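Local coordinates for MAGE domain-containing protein (Xenopus laevis, PDB 7DG2) that probably serves as the Nse3-type MAGE subunit that pairs with Nse1 and helps to shape Nse4 within the DNA-binding Smc5/6 complex, at residues B[5-8]-B[9-13]; B[54-57]-B[58-61]. All coordinates share one frame; numbering follows the deposited sequence.

Contact 1. Residues B[5-8]-B[9-13]; sequences SQEQ and VNLKV
Gln8 meets Leu11 three residues further along the helix. CB lies 3.3 Å from the amide N of Val9, the ordinary closeness of neighbouring residues. CG stands beside the backbone N of Gln8 (chi1 -70°), and a second bend (chi2 -56°) swings the amide round toward Leu11. CD and OE1 both pass the leucine at van der Waals range, and the nearest approach is made by NE2, 3.7 Å from Leu11 CD1. The amide nitrogen thus rests against a methyl group, in packing and not in a polar bond, where the two side chains cross obliquely. Gln8 also touches Tyr43, in the loop that leads to helix 47-62.

These residues form the first turns of helix 6-23, and Ser5 is its N-cap: OG accepts from Gln8 N at 3.3 Å, with an N-H...O angle of 160°, giving a first-turn amide an acceptor that the helix itself cannot supply. The main-chain i to i+4 series begins at once, with Val9 N donating to Ser5 O at 3.1 Å and Asn10 N to Gln6 O at 2.9 Å. Leu11 N and Lys12 N continue it to Glu7 O and Gln8 O. In the aliphatic part of Lys12, CG comes within 3.1 Å of Gln8 O before the chain bends at chi2 and chi3. That bending delivers NZ to the carbonyl oxygen of Val39, its hydrogen-bond partner. Val9, buried, sets CG2 3.3 Å from Ser5 O and packs against Ile46 and Arg53.

Contact 2. Residues B[54-57]-B[58-61]; sequences AQIT and LQQV
With its CG anti to the backbone N (chi1 179°), Gln55 reaches out extended, while Gln59 CG turns beside its own backbone N (chi1 -67°); these torsions bring the two amides together one turn apart, where the side chains cross. Their amide planes stand 85° apart, and Gln59 NE2 lies 3.6 Å from Gln55 NE2 and 3.7 Å from Gln55 CG, so the two donors meet in packing. The other branch of the Gln59 amide, OE1, comes 3.7 Å from Ile56 CD1. An alanine in place of Gln59 would remove the amide and is likely to leave Gln55 NE2 and Ile56 CD1 without their packing partner, with the Gln55 amide freer to turn.

Ile56 CG2 lies 3.5 Å from Gln60 NE2, where they cross. A water donates to Gln60 OE1 at 3.3 Å and makes a weak contact with Thr57 OG1, which also bonds Arg53 O. Main-chain bonds run i to i+4, such as Val61 N to Thr57 O at 2.9 Å, though the helix widens into a pi-type turn at 58-61. Between these segments the glutamines meet by packing, not by side-chain hydrogen bonds, so local order probably rests on dispersion and the helix backbone.

In the fold
Contact 1 comes first along the chain, at the start of helix 6-23, and contact 2 follows in the second half of helix 47-62; their centres lie about 16 Å apart. The two helices meet directly where Val13 CG1 packs 3.7 Å from Ala54 N. Further along, Ala54 packs on Val16 and Val17, and Leu58 on Leu20 and Leu21 of the first helix, and Leu58 also reaches Phe64 of strand 64-70, which belongs to a three-stranded antiparallel sheet. This agrees with the winged-helix architecture of MAGE domains. Contact 2 additionally faces the Nse1 chain, through Thr57, Gln60 and Val61, whereas contact 1 touches no other protein chain of the assembly.

Contact 1. Residues B[5-8]-B[9-13]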
# COMPACT_ATOMS: atom_id res chain seq x y z
N SER B 5 -22.85 26.41 -5.43
CA SER B 5 -23.68 25.68 -4.49
C SER B 5 -22.82 24.86 -3.53
O SER B 5 -21.73 24.39 -3.89
CB SER B 5 -24.65 24.75 -5.22
OG SER B 5 -23.96 23.73 -5.93
N GLN B 6 -23.30 24.71 -2.30
CA GLN B 6 -22.54 23.94 -1.31
C GLN B 6 -22.44 22.47 -1.71
O GLN B 6 -21.48 21.80 -1.33
CB GLN B 6 -23.17 24.10 0.07
CG GLN B 6 -23.07 25.51 0.61
CD GLN B 6 -23.46 25.63 2.07
OE1 GLN B 6 -23.51 24.63 2.79
NE2 GLN B 6 -23.75 26.85 2.51
N GLU B 7 -23.41 21.97 -2.49
CA GLU B 7 -23.31 20.59 -2.97
C GLU B 7 -22.15 20.42 -3.93
O GLU B 7 -21.36 19.47 -3.80
CB GLU B 7 -24.62 20.16 -3.63
CG GLU B 7 -24.53 18.76 -4.24
CD GLU B 7 -25.70 18.41 -5.13
OE1 GLU B 7 -26.53 19.31 -5.40
OE2 GLU B 7 -25.80 17.24 -5.56
N GLN B 8 -22.02 21.31 -4.91
CA GLN B 8 -20.92 21.19 -5.86
C GLN B 8 -19.57 21.42 -5.18
O GLN B 8 -18.58 20.78 -5.56
CB GLN B 8 -21.11 22.16 -7.03
CG GLN B 8 -22.26 21.80 -7.98
CD GLN B 8 -22.16 20.39 -8.57
OE1 GLN B 8 -21.19 20.03 -9.25
NE2 GLN B 8 -23.18 19.57 -8.31
N VAL B 9 -19.51 22.31 -4.19
CA VAL B 9 -18.26 22.53 -3.45
C VAL B 9 -17.91 21.30 -2.61
O VAL B 9 -16.74 20.90 -2.55
CB VAL B 9 -18.36 23.80 -2.59
CG1 VAL B 9 -17.14 23.93 -1.69
CG2 VAL B 9 -18.51 25.01 -3.49
N ASN B 10 -18.90 20.69 -1.96
CA ASN B 10 -18.66 19.44 -1.24
C ASN B 10 -18.08 18.38 -2.16
O ASN B 10 -17.15 17.65 -1.79
CB ASN B 10 -19.96 18.91 -0.62
CG ASN B 10 -20.36 19.67 0.61
OD1 ASN B 10 -19.52 20.15 1.36
ND2 ASN B 10 -21.67 19.77 0.84
N LEU B 11 -18.65 18.25 -3.36
CA LEU B 11 -18.16 17.26 -4.31
C LEU B 11 -16.70 17.52 -4.68
O LEU B 11 -15.90 16.58 -4.77
CB LEU B 11 -19.04 17.26 -5.56
CG LEU B 11 -20.47 16.77 -5.37
CD1 LEU B 11 -21.25 16.89 -6.67
CD2 LEU B 11 -20.50 15.34 -4.87
N LYS B 12 -16.34 18.80 -4.87
CA LYS B 12 -14.95 19.12 -5.21
C LYS B 12 -14.02 18.76 -4.07
O LYS B 12 -12.88 18.34 -4.31
CB LYS B 12 -14.78 20.61 -5.52
CG LYS B 12 -15.64 21.13 -6.62
CD LYS B 12 -15.44 20.34 -7.86
CE LYS B 12 -14.09 20.56 -8.45
NZ LYS B 12 -14.08 19.95 -9.79
N VAL B 13 -14.45 19.00 -2.82
CA VAL B 13 -13.60 18.66 -1.68
C VAL B 13 -13.28 17.17 -1.69
O VAL B 13 -12.13 16.76 -1.50
CB VAL B 13 -14.26 19.08 -0.36
CG1 VAL B 13 -13.49 18.51 0.83
CG2 VAL B 13 -14.30 20.62 -0.27

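Contact 2. Residues B[54-57]-B[58-61]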
# COMPACT_ATOMS: atom_id res chain seq x y z
N ALA B 54 -10.37 19.83 2.36
CA ALA B 54 -9.74 18.54 2.09
C ALA B 54 -8.68 18.21 3.13
O ALA B 54 -8.57 17.06 3.58
CB ALA B 54 -9.12 18.54 0.68
N GLN B 55 -7.89 19.22 3.53
CA GLN B 55 -6.90 19.01 4.57
C GLN B 55 -7.56 18.58 5.87
O GLN B 55 -7.08 17.66 6.55
CB GLN B 55 -6.10 20.31 4.78
CG GLN B 55 -5.04 20.21 5.87
CD GLN B 55 -4.19 21.46 5.97
OE1 GLN B 55 -4.50 22.48 5.36
NE2 GLN B 55 -3.13 21.39 6.78
N ILE B 56 -8.69 19.20 6.22
CA ILE B 56 -9.39 18.84 7.46
C ILE B 56 -9.92 17.41 7.37
O ILE B 56 -9.85 16.65 8.35
CB ILE B 56 -10.51 19.85 7.76
CG1 ILE B 56 -9.89 21.23 8.07
CG2 ILE B 56 -11.38 19.38 8.92
CD1 ILE B 56 -8.75 21.19 9.12
N THR B 57 -10.45 17.01 6.21
CA THR B 57 -10.92 15.64 6.04
C THR B 57 -9.78 14.64 6.24
O THR B 57 -9.95 13.61 6.91
CB THR B 57 -11.55 15.44 4.66
OG1 THR B 57 -12.74 16.22 4.56
CG2 THR B 57 -11.91 13.97 4.43
N LEU B 58 -8.61 14.92 5.66
CA LEU B 58 -7.49 14.00 5.80
C LEU B 58 -7.02 13.90 7.25
O LEU B 58 -6.69 12.81 7.73
CB LEU B 58 -6.35 14.42 4.88
CG LEU B 58 -6.58 14.09 3.40
CD1 LEU B 58 -5.66 14.92 2.54
CD2 LEU B 58 -6.34 12.62 3.18
N GLN B 59 -7.02 15.03 7.97
CA GLN B 59 -6.69 15.01 9.40
C GLN B 59 -7.69 14.19 10.20
O GLN B 59 -7.31 13.35 11.02
CB GLN B 59 -6.65 16.43 9.97
CG GLN B 59 -5.55 17.27 9.43
CD GLN B 59 -5.57 18.68 10.01
OE1 GLN B 59 -6.38 19.00 10.89
NE2 GLN B 59 -4.69 19.53 9.50
N GLN B 60 -8.98 14.46 10.00
CA GLN B 60 -10.02 13.90 10.86
C GLN B 60 -10.29 12.44 10.57
O GLN B 60 -10.52 11.64 11.49
CB GLN B 60 -11.30 14.71 10.72
CG GLN B 60 -11.16 16.12 11.27
CD GLN B 60 -12.47 16.89 11.28
OE1 GLN B 60 -13.45 16.48 10.66
NE2 GLN B 60 -12.49 18.02 11.99
N VAL B 61 -10.29 12.06 9.29
CA VAL B 61 -10.66 10.69 8.93
C VAL B 61 -9.45 9.76 8.93
O VAL B 61 -9.54 8.62 9.41
CB VAL B 61 -11.37 10.68 7.57
CG1 VAL B 61 -11.75 9.26 7.18
CG2 VAL B 61 -12.61 11.59 7.62
O HOH W 1 -14.12 15.47 7.59